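Local coordinates for protein oxidoreductase (PDB 7D5M) that binds NAD+ and, as a homologue of inositol dehydrogenase, probably oxidises a sugar or polyol substrate with the dinucleotide as hydride acceptor, at residues M170-G175 against H269-R274; L226-Q231 against E374-S379; E241-T246 against W259-N264. All coordinates share one frame; numbering follows the deposited sequence.

Contact 1. Residues M170-G175 against H269-R274; sequences MQFAHG and HGQKIR
F172 lays one face of its ring against Q271: CB of Q271 stands over the ring, 3.9 Å from its centroid in a CH-pi contact, and the extended Q271 chain carries its amide nearly flat along the ring, planes 9° apart. With CG of F172 anti to its backbone N (chi1 -162°), the rim of the ring also reaches H269, CZ of F172 lying 3.5 Å from CE1 of H269 over the face of the imidazole. This is the tight, buried part; M170 CG and I273 CD1 continue it at 3.9 Å.

On the other face, the side chains of Q171 and K272 are partly exposed and looser, alongside each other and pointing the same way, K272 CD 3.9 Å from Q171 NE2. At the buried end of the pair, G270 O accepts from Q171 NE2 at 3.0 Å and, from the opposite carbonyl face, A173 N at 3.2 Å. G270 has positive phi, and a CB there would clash with A173 O.

Q171 and K272 form the hydrogen-bonded pair of the two antiparallel strands. Helix 202-217 covers the F172-Q271 face through V206, H209 and L213, and strand 255-261 flanks strand 165-173 on its other edge.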
ATOM      1  N   MET A 170     -10.881  13.782 -10.057  1.00 12.49           N
ATOM      2  CA  MET A 170      -9.766  13.627 -11.013  1.00 12.78           C
ATOM      3  C   MET A 170      -8.586  14.446 -10.511  1.00 13.20           C
ATOM      4  O   MET A 170      -8.795  15.572 -10.004  1.00 12.96           O
ATOM      5  CB  MET A 170     -10.197  14.114 -12.392  1.00 13.62           C
ATOM      6  CG  MET A 170     -11.187  13.183 -13.043  1.00 13.88           C
ATOM      7  SD  MET A 170     -12.104  13.983 -14.340  1.00 14.06           S
ATOM      8  CE  MET A 170     -13.350  14.860 -13.394  1.00 13.68           C
ATOM      9  N   GLN A 171      -7.383  13.895 -10.646  1.00 12.86           N
ATOM     10  CA  GLN A 171      -6.156  14.668 -10.399  1.00 12.56           C
ATOM     11  C   GLN A 171      -5.083  14.196 -11.372  1.00 11.80           C
ATOM     12  O   GLN A 171      -5.068  13.016 -11.755  1.00 11.19           O
ATOM     13  CB  GLN A 171      -5.723  14.580  -8.934  1.00 13.18           C
ATOM     14  CG  GLN A 171      -5.230  13.208  -8.499  1.00 14.02           C
ATOM     15  CD  GLN A 171      -4.569  13.212  -7.138  1.00 14.83           C
ATOM     16  OE1 GLN A 171      -5.212  13.442  -6.115  1.00 17.00           O
ATOM     17  NE2 GLN A 171      -3.271  12.942  -7.114  1.00 14.11           N
ATOM     18  N   PHE A 172      -4.243  15.128 -11.777  1.00 11.21           N
ATOM     19  CA  PHE A 172      -2.909  14.827 -12.335  1.00 11.06           C
ATOM     20  C   PHE A 172      -1.970  15.835 -11.683  1.00 11.09           C
ATOM     21  O   PHE A 172      -1.910  16.985 -12.134  1.00 10.53           O
ATOM     22  CB  PHE A 172      -2.930  14.834 -13.863  1.00 11.68           C
ATOM     23  CG  PHE A 172      -1.761  14.129 -14.504  1.00 11.69           C
ATOM     24  CD1 PHE A 172      -0.559  13.962 -13.832  1.00 12.60           C
ATOM     25  CD2 PHE A 172      -1.862  13.636 -15.796  1.00 12.66           C
ATOM     26  CE1 PHE A 172       0.513  13.328 -14.438  1.00 12.29           C
ATOM     27  CE2 PHE A 172      -0.783  13.017 -16.405  1.00 12.59           C
ATOM     28  CZ  PHE A 172       0.397  12.849 -15.722  1.00 12.48           C
ATOM     29  N   ALA A 173      -1.354  15.428 -10.577  1.00 10.73           N
ATOM     30  CA  ALA A 173      -0.635  16.323  -9.646  1.00 10.86           C
ATOM     31  C   ALA A 173       0.737  15.725  -9.347  1.00 10.93           C
ATOM     32  O   ALA A 173       0.846  14.888  -8.442  1.00 10.82           O
ATOM     33  CB  ALA A 173      -1.450  16.511  -8.390  1.00 10.80           C
ATOM     34  N   HIS A 174       1.741  16.135 -10.120  1.00 10.75           N
ATOM     35  CA  HIS A 174       3.157  15.730  -9.962  1.00 10.81           C
ATOM     36  C   HIS A 174       3.961  16.922  -9.433  1.00 10.88           C
ATOM     37  O   HIS A 174       3.432  18.041  -9.419  1.00 10.47           O
ATOM     38  CB  HIS A 174       3.713  15.191 -11.284  1.00 11.02           C
ATOM     39  CG  HIS A 174       3.910  16.239 -12.320  1.00 11.26           C
ATOM     40  ND1 HIS A 174       5.059  17.010 -12.380  1.00 11.84           N
ATOM     41  CD2 HIS A 174       3.120  16.643 -13.333  1.00 11.73           C
ATOM     42  CE1 HIS A 174       4.962  17.848 -13.400  1.00 12.14           C
ATOM     43  NE2 HIS A 174       3.789  17.622 -14.013  1.00 11.72           N
ATOM     44  N   GLY A 175       5.195  16.676  -8.997  1.00 10.97           N
ATOM     45  CA  GLY A 175       6.014  17.706  -8.344  1.00 11.23           C
ATOM     46  C   GLY A 175       7.235  18.090  -9.157  1.00 11.39           C
ATOM     47  O   GLY A 175       8.070  18.829  -8.626  1.00 11.39           O
ATOM     48  N   HIS A 269       3.802  11.256 -10.158  1.00 11.69           N
ATOM     49  CA  HIS A 269       2.862  11.430 -11.294  1.00 10.99           C
ATOM     50  C   HIS A 269       1.491  11.821 -10.759  1.00 10.79           C
ATOM     51  O   HIS A 269       1.014  12.909 -11.092  1.00 10.60           O
ATOM     52  CB  HIS A 269       2.807  10.164 -12.160  1.00 11.27           C
ATOM     53  CG  HIS A 269       3.096  10.415 -13.600  1.00 11.68           C
ATOM     54  ND1 HIS A 269       2.264   9.969 -14.610  1.00 11.97           N
ATOM     55  CD2 HIS A 269       4.131  11.037 -14.206  1.00 12.03           C
ATOM     56  CE1 HIS A 269       2.773  10.313 -15.774  1.00 12.08           C
ATOM     57  NE2 HIS A 269       3.919  10.982 -15.554  1.00 12.44           N
ATOM     58  N   GLY A 270       0.903  10.950  -9.945  1.00 10.36           N
ATOM     59  CA  GLY A 270      -0.318  11.261  -9.184  1.00 10.33           C
ATOM     60  C   GLY A 270      -1.486  11.514 -10.107  1.00  9.97           C
ATOM     61  O   GLY A 270      -2.242  12.449  -9.846  1.00 10.37           O
ATOM     62  N   GLN A 271      -1.628  10.732 -11.180  1.00  9.99           N
ATOM     63  CA  GLN A 271      -2.857  10.795 -12.008  1.00 10.00           C
ATOM     64  C   GLN A 271      -3.845   9.761 -11.462  1.00 10.23           C
ATOM     65  O   GLN A 271      -3.564   8.569 -11.539  1.00  9.87           O
ATOM     66  CB  GLN A 271      -2.592  10.553 -13.492  1.00 10.12           C
ATOM     67  CG  GLN A 271      -3.851  10.757 -14.311  1.00 10.46           C
ATOM     68  CD  GLN A 271      -3.744  10.386 -15.770  1.00 10.85           C
ATOM     69  OE1 GLN A 271      -4.700  10.569 -16.517  1.00 10.74           O
ATOM     70  NE2 GLN A 271      -2.594   9.865 -16.185  1.00 10.36           N
ATOM     71  N   LYS A 272      -4.958  10.219 -10.916  1.00 10.61           N
ATOM     72  CA  LYS A 272      -5.965   9.325 -10.310  1.00 11.10           C
ATOM     73  C   LYS A 272      -7.350   9.772 -10.763  1.00 10.94           C
ATOM     74  O   LYS A 272      -7.574  10.980 -10.967  1.00 10.83           O
ATOM     75  CB  LYS A 272      -5.832   9.322  -8.785  1.00 12.20           C
ATOM     76  CG  LYS A 272      -4.438   8.990  -8.255  1.00 12.89           C
ATOM     77  CD  LYS A 272      -4.235   9.160  -6.747  1.00 14.18           C
ATOM     78  CE  LYS A 272      -3.080   8.321  -6.246  1.00 14.98           C
ATOM     79  NZ  LYS A 272      -2.620   8.704  -4.887  1.00 16.12           N
ATOM     80  N   ILE A 273      -8.254   8.815 -10.904  1.00 10.43           N
ATOM     81  CA  ILE A 273      -9.686   9.119 -11.132  1.00 10.15           C
ATOM     82  C   ILE A 273     -10.496   8.220 -10.206  1.00  9.80           C
ATOM     83  O   ILE A 273     -10.263   7.011 -10.172  1.00  9.02           O
ATOM     84  CB  ILE A 273     -10.097   8.981 -12.607  1.00 10.28           C
ATOM     85  CG1 ILE A 273     -11.597   9.236 -12.771  1.00 10.82           C
ATOM     86  CG2 ILE A 273      -9.684   7.644 -13.200  1.00 10.36           C
ATOM     87  CD1 ILE A 273     -12.004   9.579 -14.173  1.00 10.50           C
ATOM     88  N   ARG A 274     -11.371   8.834  -9.420  1.00  9.61           N
ATOM     89  CA  ARG A 274     -12.301   8.093  -8.540  1.00  9.81           C
ATOM     90  C   ARG A 274     -13.707   8.462  -8.995  1.00 10.22           C
ATOM     91  O   ARG A 274     -14.031   9.659  -9.015  1.00 10.44           O
ATOM     92  CB  ARG A 274     -12.079   8.438  -7.067  1.00  9.90           C
ATOM     93  CG  ARG A 274     -12.972   7.657  -6.114  1.00 10.00           C
ATOM     94  CD  ARG A 274     -12.706   7.990  -4.655  1.00 10.31           C
ATOM     95  NE  ARG A 274     -13.514   7.186  -3.755  1.00 10.30           N
ATOM     96  CZ  ARG A 274     -13.231   5.954  -3.349  1.00 10.37           C
ATOM     97  NH1 ARG A 274     -12.130   5.328  -3.746  1.00 10.20           N
ATOM     98  NH2 ARG A 274     -14.059   5.340  -2.525  1.00 10.52           N
TER

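Contact 2. Residues L226-Q231 against E374-S379; sequences LMCSRQ and ERCVQS
A helix laid across a sheet strand, the layered packing of the C-terminal alpha/beta domain, brings helix 363-381 against strand 223-231 next to one edge of the large mixed sheet. The short segments cross at -68°, their axes 6.5 Å apart, and L226, C228 and R230 point toward the helix.

At the centre C228 and C376 meet by their CB atoms, 3.8 Å apart. They form no disulfide: with SG of C228 anti to its backbone N (chi1 178°), that sulfur lies beside CB of C376, and SG of C376 is turned toward L226, 4.1 Å from CD2 of L226. The other methyl of L226, CD1, rests 4.0 Å from CA of C376. L203 of helix 202-217 packs on both cysteines.

The one hydrogen bond across the contact runs from C228 N to S379 OG at 2.8 Å, with an N-H...O angle of 159°. The same hydroxyl is also hydrogen-bonded to V385 O, so it links strand, helix and the chain approaching the C terminus.

Toward the end of the strand, R230 stretches out and offers one face of its guanidinium to V377, whose CG1 lies 3.7 Å from NH2 of R230.

The chemistry is thus mixed: a thiol and methyl centre without charge, a serine hydroxyl bonded to a strand N-H, and a guanidinium lying against a valine while salt bridges from NH1 to E241 and from NH2 to D381 would probably offset its charge and hold it against rotation.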
ATOM      1  N   LEU A 226     -18.810  25.190 -14.872  1.00 17.46           N
ATOM      2  CA  LEU A 226     -17.582  24.948 -14.088  1.00 17.02           C
ATOM      3  C   LEU A 226     -17.038  26.266 -13.549  1.00 16.51           C
ATOM      4  O   LEU A 226     -17.392  27.349 -14.046  1.00 15.85           O
ATOM      5  CB  LEU A 226     -16.544  24.165 -14.901  1.00 17.04           C
ATOM      6  CG  LEU A 226     -15.891  24.826 -16.115  1.00 16.82           C
ATOM      7  CD1 LEU A 226     -14.868  25.883 -15.727  1.00 17.00           C
ATOM      8  CD2 LEU A 226     -15.200  23.759 -16.958  1.00 16.98           C
ATOM      9  N   MET A 227     -16.214  26.152 -12.522  1.00 15.87           N
ATOM     10  CA  MET A 227     -15.359  27.259 -12.062  1.00 16.64           C
ATOM     11  C   MET A 227     -13.931  26.737 -11.964  1.00 15.98           C
ATOM     12  O   MET A 227     -13.726  25.517 -11.730  1.00 14.98           O
ATOM     13  CB  MET A 227     -15.822  27.811 -10.716  1.00 18.69           C
ATOM     14  CG  MET A 227     -16.105  26.739  -9.704  1.00 20.39           C
ATOM     15  SD  MET A 227     -15.982  27.408  -8.045  1.00 24.12           S
ATOM     16  CE  MET A 227     -14.264  27.932  -8.061  1.00 29.05           C
ATOM     17  N   CYS A 228     -12.972  27.621 -12.170  1.00 15.10           N
ATOM     18  CA  CYS A 228     -11.542  27.270 -12.090  1.00 14.26           C
ATOM     19  C   CYS A 228     -10.782  28.384 -11.377  1.00 14.80           C
ATOM     20  O   CYS A 228     -10.869  29.558 -11.788  1.00 13.29           O
ATOM     21  CB  CYS A 228     -10.957  26.989 -13.465  1.00 14.11           C
ATOM     22  SG  CYS A 228      -9.188  26.612 -13.408  1.00 13.89           S
ATOM     23  N   SER A 229     -10.066  27.999 -10.332  1.00 14.69           N
ATOM     24  CA  SER A 229      -9.103  28.849  -9.610  1.00 15.35           C
ATOM     25  C   SER A 229      -7.699  28.323  -9.916  1.00 14.80           C
ATOM     26  O   SER A 229      -7.450  27.128  -9.676  1.00 13.99           O
ATOM     27  CB  SER A 229      -9.434  28.852  -8.147  1.00 17.06           C
ATOM     28  OG  SER A 229      -8.302  29.214  -7.395  1.00 19.89           O
ATOM     29  N   ARG A 230      -6.832  29.157 -10.488  1.00 13.93           N
ATOM     30  CA  ARG A 230      -5.482  28.732 -10.922  1.00 13.99           C
ATOM     31  C   ARG A 230      -4.423  29.663 -10.338  1.00 13.77           C
ATOM     32  O   ARG A 230      -4.706  30.865 -10.121  1.00 13.65           O
ATOM     33  CB  ARG A 230      -5.412  28.624 -12.447  1.00 14.09           C
ATOM     34  CG  ARG A 230      -5.238  29.944 -13.185  1.00 14.79           C
ATOM     35  CD  ARG A 230      -5.253  29.736 -14.692  1.00 15.15           C
ATOM     36  NE  ARG A 230      -5.274  30.986 -15.447  1.00 15.51           N
ATOM     37  CZ  ARG A 230      -4.779  31.166 -16.674  1.00 15.79           C
ATOM     38  NH1 ARG A 230      -4.149  30.189 -17.313  1.00 15.31           N
ATOM     39  NH2 ARG A 230      -4.901  32.351 -17.257  1.00 15.70           N
ATOM     40  N   GLN A 231      -3.241  29.101 -10.103  1.00 13.52           N
ATOM     41  CA  GLN A 231      -2.109  29.800  -9.456  1.00 13.71           C
ATOM     42  C   GLN A 231      -0.836  29.573 -10.265  1.00 13.83           C
ATOM     43  O   GLN A 231      -0.683  28.504 -10.896  1.00 14.02           O
ATOM     44  CB  GLN A 231      -1.924  29.316  -8.017  1.00 13.96           C
ATOM     45  CG  GLN A 231      -3.189  29.392  -7.173  1.00 14.19           C
ATOM     46  CD  GLN A 231      -4.130  28.236  -7.406  1.00 14.31           C
ATOM     47  OE1 GLN A 231      -3.704  27.091  -7.540  1.00 14.75           O
ATOM     48  NE2 GLN A 231      -5.422  28.527  -7.422  1.00 14.80           N
ATOM     49  N   GLU A 374     -10.202  26.083 -22.311  1.00 14.16           N
ATOM     50  CA  GLU A 374     -10.594  27.477 -22.644  1.00 15.41           C
ATOM     51  C   GLU A 374     -11.587  27.988 -21.591  1.00 15.12           C
ATOM     52  O   GLU A 374     -11.398  29.129 -21.118  1.00 15.81           O
ATOM     53  CB  GLU A 374     -11.137  27.552 -24.070  1.00 16.34           C
ATOM     54  CG  GLU A 374     -11.404  28.964 -24.540  1.00 17.47           C
ATOM     55  CD  GLU A 374     -11.504  29.095 -26.049  1.00 17.49           C
ATOM     56  OE1 GLU A 374     -12.574  29.509 -26.523  1.00 19.17           O
ATOM     57  OE2 GLU A 374     -10.521  28.770 -26.741  1.00 16.82           O
ATOM     58  N   ARG A 375     -12.591  27.188 -21.228  1.00 15.53           N
ATOM     59  CA  ARG A 375     -13.614  27.554 -20.212  1.00 16.42           C
ATOM     60  C   ARG A 375     -12.938  27.752 -18.852  1.00 15.71           C
ATOM     61  O   ARG A 375     -13.301  28.720 -18.158  1.00 14.99           O
ATOM     62  CB  ARG A 375     -14.726  26.507 -20.117  1.00 18.85           C
ATOM     63  CG  ARG A 375     -15.666  26.516 -21.309  1.00 21.10           C
ATOM     64  CD  ARG A 375     -16.636  27.688 -21.312  1.00 22.78           C
ATOM     65  NE  ARG A 375     -17.315  27.679 -22.596  1.00 25.95           N
ATOM     66  CZ  ARG A 375     -16.849  28.250 -23.710  1.00 28.67           C
ATOM     67  NH1 ARG A 375     -15.714  28.930 -23.697  1.00 28.74           N
ATOM     68  NH2 ARG A 375     -17.532  28.158 -24.841  1.00 30.11           N
ATOM     69  N   CYS A 376     -12.011  26.869 -18.474  1.00 14.49           N
ATOM     70  CA  CYS A 376     -11.261  26.978 -17.193  1.00 14.65           C
ATOM     71  C   CYS A 376     -10.492  28.304 -17.167  1.00 14.50           C
ATOM     72  O   CYS A 376     -10.566  29.027 -16.152  1.00 14.26           O
ATOM     73  CB  CYS A 376     -10.308  25.804 -16.987  1.00 14.82           C
ATOM     74  SG  CYS A 376     -11.157  24.262 -16.559  1.00 14.41           S
ATOM     75  N   VAL A 377      -9.795  28.639 -18.249  1.00 14.52           N
ATOM     76  CA  VAL A 377      -8.998  29.896 -18.315  1.00 15.78           C
ATOM     77  C   VAL A 377      -9.967  31.084 -18.197  1.00 15.73           C
ATOM     78  O   VAL A 377      -9.648  32.026 -17.444  1.00 16.03           O
ATOM     79  CB  VAL A 377      -8.117  29.947 -19.575  1.00 15.33           C
ATOM     80  CG1 VAL A 377      -7.476  31.316 -19.770  1.00 15.86           C
ATOM     81  CG2 VAL A 377      -7.039  28.870 -19.520  1.00 15.30           C
ATOM     82  N   GLN A 378     -11.129  31.021 -18.858  1.00 16.29           N
ATOM     83  CA  GLN A 378     -12.159  32.095 -18.816  1.00 17.66           C
ATOM     84  C   GLN A 378     -12.623  32.305 -17.370  1.00 17.31           C
ATOM     85  O   GLN A 378     -12.656  33.471 -16.930  1.00 17.84           O
ATOM     86  CB  GLN A 378     -13.323  31.774 -19.755  1.00 19.23           C
ATOM     87  CG  GLN A 378     -12.947  31.995 -21.212  1.00 20.92           C
ATOM     88  CD  GLN A 378     -13.984  31.523 -22.203  1.00 21.77           C
ATOM     89  OE1 GLN A 378     -14.965  30.865 -21.860  1.00 25.46           O
ATOM     90  NE2 GLN A 378     -13.768  31.873 -23.462  1.00 23.97           N
ATOM     91  N   SER A 379     -12.937  31.227 -16.651  1.00 16.07           N
ATOM     92  CA  SER A 379     -13.378  31.305 -15.236  1.00 15.80           C
ATOM     93  C   SER A 379     -12.252  31.887 -14.376  1.00 15.91           C
ATOM     94  O   SER A 379     -12.537  32.807 -13.570  1.00 16.68           O
ATOM     95  CB  SER A 379     -13.840  29.967 -14.717  1.00 15.62           C
ATOM     96  OG  SER A 379     -14.021  30.003 -13.307  1.00 14.13           O
TER

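Contact 3. Residues E241-T246 against W259-N264; sequences EDNAYT and WSSAVN
The amide of N243 and the indole of W259 cross obliquely, their planes 70° apart, and W259 NE1 donates to N243 OD1 at 2.9 Å, the acceptor near the indole plane. S261 OG donates to the same oxygen at 2.8 Å, in the carbonyl plane and on a lone pair. CG of N243 stands anti to its backbone N (chi1 -165°), which carries OD1 across to the neighbouring strand, and ND2 is bonded to Q231 OE1.

Y245 runs alongside W259, the rings nearly parallel but slid apart; CE1 of Y245 comes 3.9 Å from CD1 of W259. H169 of the second subunit meets both rings and bonds to Y245 OH. V263 crosses D242 at about a right angle, its CG1 3.6 Å from D242 CG; F233 N and a salt bridge to R237 hold the carboxylate.

A244 and S260 form the hydrogen-bonded pair of this antiparallel hairpin; S261 OG also accepts from V263 N in an ST turn. An alanine at N243 would probably leave the indole N-H and the S261 hydroxyl without their shared acceptor and the indole freer to turn. One buried amide oxygen thus serves two donors and is likely to restrain the indole's rotation.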
ATOM      1  N   GLU A 241      -0.507  28.826 -15.354  1.00 15.11           N
ATOM      2  CA  GLU A 241      -0.716  28.211 -14.020  1.00 14.46           C
ATOM      3  C   GLU A 241       0.108  26.925 -13.881  1.00 13.66           C
ATOM      4  O   GLU A 241       0.124  26.116 -14.822  1.00 13.19           O
ATOM      5  CB  GLU A 241      -2.213  27.977 -13.792  1.00 14.33           C
ATOM      6  CG  GLU A 241      -2.822  26.766 -14.494  1.00 14.55           C
ATOM      7  CD  GLU A 241      -2.870  26.786 -16.011  1.00 14.90           C
ATOM      8  OE1 GLU A 241      -2.801  27.883 -16.606  1.00 14.71           O
ATOM      9  OE2 GLU A 241      -2.982  25.698 -16.599  1.00 14.03           O
ATOM     10  N   ASP A 242       0.716  26.712 -12.710  1.00 13.01           N
ATOM     11  CA  ASP A 242       1.377  25.425 -12.369  1.00 12.35           C
ATOM     12  C   ASP A 242       0.527  24.658 -11.353  1.00 12.17           C
ATOM     13  O   ASP A 242       0.963  23.576 -10.917  1.00 11.44           O
ATOM     14  CB  ASP A 242       2.824  25.623 -11.917  1.00 12.40           C
ATOM     15  CG  ASP A 242       3.024  26.669 -10.835  1.00 12.67           C
ATOM     16  OD1 ASP A 242       2.046  27.010 -10.146  1.00 12.78           O
ATOM     17  OD2 ASP A 242       4.165  27.129 -10.692  1.00 12.95           O
ATOM     18  N   ASN A 243      -0.658  25.176 -11.035  1.00 11.87           N
ATOM     19  CA  ASN A 243      -1.622  24.515 -10.125  1.00 12.14           C
ATOM     20  C   ASN A 243      -3.014  25.024 -10.462  1.00 12.10           C
ATOM     21  O   ASN A 243      -3.140  26.228 -10.751  1.00 11.52           O
ATOM     22  CB  ASN A 243      -1.267  24.796  -8.669  1.00 12.49           C
ATOM     23  CG  ASN A 243      -1.994  23.863  -7.731  1.00 12.80           C
ATOM     24  OD1 ASN A 243      -1.677  22.676  -7.682  1.00 12.72           O
ATOM     25  ND2 ASN A 243      -2.975  24.382  -7.006  1.00 12.45           N
ATOM     26  N   ALA A 244      -4.026  24.165 -10.433  1.00 11.61           N
ATOM     27  CA  ALA A 244      -5.409  24.611 -10.669  1.00 12.09           C
ATOM     28  C   ALA A 244      -6.416  23.657 -10.033  1.00 11.94           C
ATOM     29  O   ALA A 244      -6.152  22.432  -9.934  1.00 11.69           O
ATOM     30  CB  ALA A 244      -5.641  24.768 -12.147  1.00 11.95           C
ATOM     31  N   TYR A 245      -7.528  24.238  -9.602  1.00 11.95           N
ATOM     32  CA  TYR A 245      -8.727  23.530  -9.112  1.00 12.21           C
ATOM     33  C   TYR A 245      -9.871  23.834 -10.062  1.00 12.75           C
ATOM     34  O   TYR A 245     -10.244  25.016 -10.196  1.00 13.35           O
ATOM     35  CB  TYR A 245      -9.090  23.978  -7.697  1.00 12.19           C
ATOM     36  CG  TYR A 245      -7.923  23.888  -6.760  1.00 12.53           C
ATOM     37  CD1 TYR A 245      -7.620  22.695  -6.126  1.00 12.99           C
ATOM     38  CD2 TYR A 245      -7.102  24.983  -6.534  1.00 12.94           C
ATOM     39  CE1 TYR A 245      -6.532  22.595  -5.277  1.00 13.44           C
ATOM     40  CE2 TYR A 245      -6.007  24.895  -5.700  1.00 13.35           C
ATOM     41  CZ  TYR A 245      -5.727  23.700  -5.060  1.00 13.47           C
ATOM     42  OH  TYR A 245      -4.639  23.607  -4.244  1.00 13.99           O
ATOM     43  N   THR A 246     -10.436  22.795 -10.666  1.00 12.27           N
ATOM     44  CA  THR A 246     -11.645  22.925 -11.503  1.00 12.12           C
ATOM     45  C   THR A 246     -12.790  22.180 -10.832  1.00 12.85           C
ATOM     46  O   THR A 246     -12.695  20.956 -10.655  1.00 13.55           O
ATOM     47  CB  THR A 246     -11.423  22.431 -12.931  1.00 11.75           C
ATOM     48  OG1 THR A 246     -10.267  23.101 -13.424  1.00 11.62           O
ATOM     49  CG2 THR A 246     -12.637  22.701 -13.797  1.00 11.79           C
ATOM     50  N   TRP A 259      -7.981  18.385  -9.974  1.00 10.55           N
ATOM     51  CA  TRP A 259      -6.761  19.029  -9.445  1.00 10.57           C
ATOM     52  C   TRP A 259      -5.627  18.817 -10.451  1.00 10.79           C
ATOM     53  O   TRP A 259      -5.213  17.662 -10.649  1.00 11.29           O
ATOM     54  CB  TRP A 259      -6.424  18.503  -8.046  1.00 10.57           C
ATOM     55  CG  TRP A 259      -5.143  19.061  -7.519  1.00 10.56           C
ATOM     56  CD1 TRP A 259      -4.632  20.306  -7.746  1.00 10.81           C
ATOM     57  CD2 TRP A 259      -4.201  18.391  -6.666  1.00 10.63           C
ATOM     58  NE1 TRP A 259      -3.434  20.456  -7.099  1.00 10.74           N
ATOM     59  CE2 TRP A 259      -3.147  19.296  -6.428  1.00 10.57           C
ATOM     60  CE3 TRP A 259      -4.160  17.125  -6.067  1.00 10.70           C
ATOM     61  CZ2 TRP A 259      -2.063  18.965  -5.618  1.00 10.63           C
ATOM     62  CZ3 TRP A 259      -3.089  16.797  -5.268  1.00 10.68           C
ATOM     63  CH2 TRP A 259      -2.053  17.710  -5.047  1.00 10.65           C
ATOM     64  N   SER A 260      -5.185  19.887 -11.116  1.00 10.92           N
ATOM     65  CA  SER A 260      -4.054  19.899 -12.078  1.00 10.96           C
ATOM     66  C   SER A 260      -2.834  20.509 -11.387  1.00 10.83           C
ATOM     67  O   SER A 260      -2.976  21.616 -10.843  1.00 10.88           O
ATOM     68  CB  SER A 260      -4.412  20.683 -13.328  1.00 10.71           C
ATOM     69  OG  SER A 260      -5.624  20.221 -13.905  1.00 11.17           O
ATOM     70  N   SER A 261      -1.674  19.846 -11.382  1.00 10.65           N
ATOM     71  CA  SER A 261      -0.493  20.427 -10.692  1.00 10.73           C
ATOM     72  C   SER A 261       0.821  19.888 -11.245  1.00 10.38           C
ATOM     73  O   SER A 261       0.898  18.691 -11.570  1.00 10.26           O
ATOM     74  CB  SER A 261      -0.587  20.219  -9.199  1.00 10.72           C
ATOM     75  OG  SER A 261       0.372  21.018  -8.527  1.00 11.08           O
ATOM     76  N   ALA A 262       1.820  20.764 -11.325  1.00 10.34           N
ATOM     77  CA  ALA A 262       3.226  20.408 -11.584  1.00 10.35           C
ATOM     78  C   ALA A 262       4.075  20.770 -10.362  1.00 10.41           C
ATOM     79  O   ALA A 262       5.297  20.607 -10.442  1.00 10.20           O
ATOM     80  CB  ALA A 262       3.708  21.106 -12.831  1.00 10.25           C
ATOM     81  N   VAL A 263       3.444  21.183  -9.258  1.00 10.89           N
ATOM     82  CA  VAL A 263       4.152  21.665  -8.034  1.00 11.17           C
ATOM     83  C   VAL A 263       3.707  20.854  -6.804  1.00 11.15           C
ATOM     84  O   VAL A 263       3.917  21.319  -5.661  1.00 10.73           O
ATOM     85  CB  VAL A 263       3.939  23.180  -7.854  1.00 11.90           C
ATOM     86  CG1 VAL A 263       4.501  23.937  -9.040  1.00 11.94           C
ATOM     87  CG2 VAL A 263       2.481  23.541  -7.636  1.00 12.11           C
ATOM     88  N   ASN A 264       3.168  19.651  -7.010  1.00 10.54           N
ATOM     89  CA  ASN A 264       2.838  18.733  -5.896  1.00 10.22           C
ATOM     90  C   ASN A 264       4.128  18.029  -5.461  1.00 10.25           C
ATOM     91  O   ASN A 264       4.356  16.860  -5.849  1.00  9.88           O
ATOM     92  CB  ASN A 264       1.726  17.767  -6.289  1.00 10.18           C
ATOM     93  CG  ASN A 264       1.374  16.833  -5.160  1.00 10.34           C
ATOM     94  OD1 ASN A 264       1.679  17.121  -4.002  1.00 10.24           O
ATOM     95  ND2 ASN A 264       0.738  15.720  -5.504  1.00 10.32           N
TER
HETATM   96  O   HOH W   1      -7.785  21.570 -12.693  1.00 12.21           O

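How the contacts relate
Of the segments in these contacts, strand 165-173 comes first and pairs with strand 271-277, which follows the hairpin in the sequence, so contact 1 closes a loop of 93 residues. Strand 223-231 leaves from within that loop and meets helix 363-381 far beyond it; contacts 1 and 2 therefore cross. Contact 3, the short hairpin closure, falls inside both loops. It touches each of the others: M170 O faces W259 N where strands 165-173 and 255-261 adjoin, and strands 223-231 and 243-250 are neighbours. Contacts 1 and 3 join neighbouring strands of the mixed sheet, and contact 2 lays helix 363-381 on its strand 223-231. All three touch the second subunit.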